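Side-chain contacts in putative ATPase Rv3679 (Mycobacterium tuberculosis H37Rv, PDB 6BS3), which forms one subunit of the heterodimeric BagAB ATPase, which hydrolyses ATP to support resistance against nitric oxide and elevated glycerol: residues 122-125 with 126-130; 292-295 with 296-300. One frame throughout, in Å; residues are numbered along the deposited sequence.

Contact 1. Residues 122-125 with 126-130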
# COMPACT_ATOMS: atom_id res chain seq x y z
N VAL A 122 -10.08 15.25 -21.17
CA VAL A 122 -10.82 14.12 -20.60
C VAL A 122 -10.10 13.70 -19.31
O VAL A 122 -10.77 13.47 -18.29
CB VAL A 122 -11.02 12.95 -21.60
CG1 VAL A 122 -11.88 11.84 -21.01
CG2 VAL A 122 -11.61 13.45 -22.92
N GLU A 123 -8.74 13.66 -19.35
CA GLU A 123 -7.85 13.40 -18.21
C GLU A 123 -8.14 14.42 -17.13
O GLU A 123 -8.30 14.05 -15.97
CB GLU A 123 -6.38 13.56 -18.62
CG GLU A 123 -5.81 12.40 -19.42
CD GLU A 123 -4.64 12.76 -20.32
OE1 GLU A 123 -3.58 13.16 -19.79
OE2 GLU A 123 -4.79 12.62 -21.56
N PHE A 124 -8.26 15.71 -17.52
CA PHE A 124 -8.55 16.83 -16.65
C PHE A 124 -9.88 16.66 -15.93
O PHE A 124 -9.89 16.62 -14.70
CB PHE A 124 -8.48 18.15 -17.44
CG PHE A 124 -8.67 19.40 -16.62
CD1 PHE A 124 -7.61 19.95 -15.90
CD2 PHE A 124 -9.91 20.04 -16.57
CE1 PHE A 124 -7.79 21.11 -15.14
CE2 PHE A 124 -10.08 21.19 -15.80
CZ PHE A 124 -9.02 21.72 -15.10
N ALA A 125 -11.00 16.54 -16.69
CA ALA A 125 -12.38 16.38 -16.21
C ALA A 125 -12.55 15.22 -15.23
O ALA A 125 -13.21 15.39 -14.20
CB ALA A 125 -13.33 16.21 -17.39
N THR A 126 -11.94 14.05 -15.54
CA THR A 126 -11.98 12.86 -14.68
C THR A 126 -11.17 13.09 -13.39
O THR A 126 -11.60 12.67 -12.32
CB THR A 126 -11.59 11.58 -15.45
OG1 THR A 126 -10.38 11.80 -16.17
CG2 THR A 126 -12.67 11.15 -16.44
N THR A 127 -10.03 13.83 -13.49
CA THR A 127 -9.18 14.17 -12.33
C THR A 127 -9.82 15.20 -11.39
O THR A 127 -9.79 15.00 -10.18
CB THR A 127 -7.78 14.61 -12.79
OG1 THR A 127 -7.20 13.55 -13.54
CG2 THR A 127 -6.86 14.94 -11.63
N ILE A 128 -10.40 16.28 -11.94
CA ILE A 128 -11.00 17.37 -11.15
C ILE A 128 -12.39 17.03 -10.58
O ILE A 128 -12.89 17.77 -9.72
CB ILE A 128 -11.00 18.73 -11.92
CG1 ILE A 128 -11.84 18.69 -13.22
CG2 ILE A 128 -9.57 19.24 -12.19
CD1 ILE A 128 -13.21 19.30 -13.08
N ALA A 129 -13.01 15.92 -11.02
CA ALA A 129 -14.34 15.50 -10.56
C ALA A 129 -14.35 14.00 -10.17
O ALA A 129 -14.66 13.14 -11.00
CB ALA A 129 -15.39 15.81 -11.62
N PRO A 130 -13.96 13.70 -8.89
CA PRO A 130 -13.89 12.30 -8.43
C PRO A 130 -15.22 11.55 -8.42
O PRO A 130 -15.22 10.34 -8.59
CB PRO A 130 -13.29 12.41 -7.03
CG PRO A 130 -12.68 13.79 -6.96
CD PRO A 130 -13.56 14.63 -7.81
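F124 and I128, one helical turn apart, make the apolar part of this contact. CG2 of I128 lies over one face of the F124 ring, 4.0 Å from its centroid and 15° off the ring normal, a CH-pi contact displaced toward the ring's rim. The ring's outer end takes part as well, with F124 CZ 3.9 Å from I128 CG2. With CG anti to the backbone N (chi1 -176°), the F124 ring swings along the helix toward I128 although its CB starts out away from it. This side is closely packed: an aromatic residue of the other protein chain meets the F124 ring edge to face, and further apolar side chains of that chain rest on A125 and A129. Elsewhere on the helix V122 is buried too, against E96, F99 and L100 of helix 95-107.

Two threonines supply the polar side-chain bonds, T126 being packed on I95 of helix 95-107. T127 OG1 donates to E123 O at 2.7 Å, and T127 N donates to the same oxygen at 3.0 Å; two bonds grip this one acceptor, the donors arriving from opposite faces of the carbonyl plane. T126 OG1 lies 2.7 Å from V122 O and 3.1 Å from E123 O, and its single proton can serve either. The looser border is E123, the exposed residue of the contact.

The backbone bond I128 N to F124 O is short, 2.8 Å, whereas A129 N to A125 O is weak at 3.2 Å with an angle of 121° at the hydrogen. A129 is the N-cap residue right before helix 130-146: a tight helix-to-helix junction, with threonine hydroxyls returned to carbonyls of the preceding turn.

Contact 2. Residues 292-295 with 296-300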
# COMPACT_ATOMS: atom_id res chain seq x y z
N ALA A 292 7.62 -18.56 17.67
CA ALA A 292 6.49 -18.58 18.60
C ALA A 292 6.03 -17.18 18.99
O ALA A 292 4.82 -16.97 19.11
CB ALA A 292 6.84 -19.38 19.84
N THR A 293 6.98 -16.21 19.14
CA THR A 293 6.67 -14.79 19.43
C THR A 293 5.93 -14.17 18.22
O THR A 293 5.01 -13.37 18.39
CB THR A 293 7.96 -14.01 19.80
OG1 THR A 293 8.64 -14.67 20.87
CG2 THR A 293 7.69 -12.56 20.19
N ARG A 294 6.33 -14.55 17.00
CA ARG A 294 5.70 -14.07 15.78
C ARG A 294 4.27 -14.64 15.63
O ARG A 294 3.37 -13.87 15.32
CB ARG A 294 6.58 -14.37 14.55
CG ARG A 294 6.06 -13.71 13.28
CD ARG A 294 6.70 -14.28 12.03
NE ARG A 294 5.99 -13.82 10.83
CZ ARG A 294 6.39 -14.04 9.59
NH1 ARG A 294 7.52 -14.70 9.35
NH2 ARG A 294 5.67 -13.59 8.57
N ILE A 295 4.08 -15.95 15.88
CA ILE A 295 2.77 -16.63 15.80
C ILE A 295 1.77 -16.05 16.82
O ILE A 295 0.63 -15.74 16.45
CB ILE A 295 2.89 -18.19 15.93
CG1 ILE A 295 3.91 -18.80 14.92
CG2 ILE A 295 1.54 -18.90 15.82
CD1 ILE A 295 3.61 -18.61 13.36
N THR A 296 2.20 -15.90 18.09
CA THR A 296 1.41 -15.38 19.21
C THR A 296 0.87 -14.00 18.89
O THR A 296 -0.34 -13.79 19.00
CB THR A 296 2.24 -15.45 20.49
OG1 THR A 296 2.66 -16.80 20.69
CG2 THR A 296 1.49 -14.95 21.72
N ALA A 297 1.75 -13.07 18.44
CA ALA A 297 1.42 -11.70 18.03
C ALA A 297 0.41 -11.73 16.86
O ALA A 297 -0.57 -10.97 16.87
CB ALA A 297 2.68 -10.97 17.62
N ARG A 298 0.62 -12.62 15.86
CA ARG A 298 -0.29 -12.77 14.71
C ARG A 298 -1.68 -13.24 15.18
O ARG A 298 -2.68 -12.69 14.71
CB ARG A 298 0.28 -13.70 13.65
CG ARG A 298 1.38 -13.06 12.81
CD ARG A 298 2.13 -14.08 11.97
NE ARG A 298 1.26 -14.74 10.99
CZ ARG A 298 1.03 -14.31 9.75
NH1 ARG A 298 1.59 -13.19 9.32
NH2 ARG A 298 0.23 -14.98 8.94
N ALA A 299 -1.74 -14.19 16.14
CA ALA A 299 -2.98 -14.73 16.75
C ALA A 299 -3.74 -13.66 17.56
O ALA A 299 -4.97 -13.66 17.57
CB ALA A 299 -2.66 -15.93 17.64
N GLU A 300 -3.00 -12.73 18.21
CA GLU A 300 -3.52 -11.60 18.99
C GLU A 300 -4.19 -10.58 18.07
O GLU A 300 -5.21 -10.00 18.44
CB GLU A 300 -2.36 -10.94 19.75
CG GLU A 300 -2.75 -10.27 21.05
CD GLU A 300 -1.60 -9.59 21.76
OE1 GLU A 300 -0.56 -10.25 22.01
OE2 GLU A 300 -1.73 -8.38 22.07
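R294 and R298 run side by side in the same direction, but their guanidinium planes stand 87° apart. They therefore meet without stacking: the nearest side-chain atoms are R294 NE and R298 CD, 4.0 Å apart, while R294 NH2 and R298 NH1 remain 4.2 Å from each other. These like charges probably disfavour a closer approach. The chains also differ in shape: R294 is extended from CG to NE, whereas R298 bends at chi3 (62°) and its guanidinium is turned about the last torsion. The aliphatic base of R298 also passes close to the backbone, its CG lying 3.3 Å from R294 O.

Both arginines touch I243, and R298 NH2 makes a weak hydrogen bond to R241 O. The setting is the long helix 278-302 of this ArsA-family, P-loop ATPase; the side chain of R298 is about 8 Å from that of N240, a residue that binds ATP, and about 10 Å from the bound ADP.

On another side of the helix, T296 turns its hydroxyl back one turn: OG1, anti to the carbonyl carbon (chi1 -57°), donates to A292 O at 2.7 Å. T296 N gives the same oxygen a 3.0 Å bond, and the two donors approach from opposite faces of the carbonyl plane. T293 OG1 likewise bonds to I289 O. L252 of helix 249-255 packs against A292, I295 and T296.

How the contacts relate
Both contacts link successive turns of a single helix, yet they belong to different surroundings. Contact 1 is mainly buried, on the short helix 121-128 between helix 95-107 and the other protein chain; contact 2 is a surface contact on the long helix 278-302, backed by helix 249-255. They lie on different helices, with centres 45 Å apart on opposite sides of the chain's centre. Threonine-to-carbonyl bonds recur in each, whereas the larger side chains differ: in contact 1 an aromatic ring that meets the other chain, with an isoleucine over its face; in contact 2 two arginines, of which R298 lies within about 10 Å of the bound ADP. Contact 1 lies away from the annotated sites.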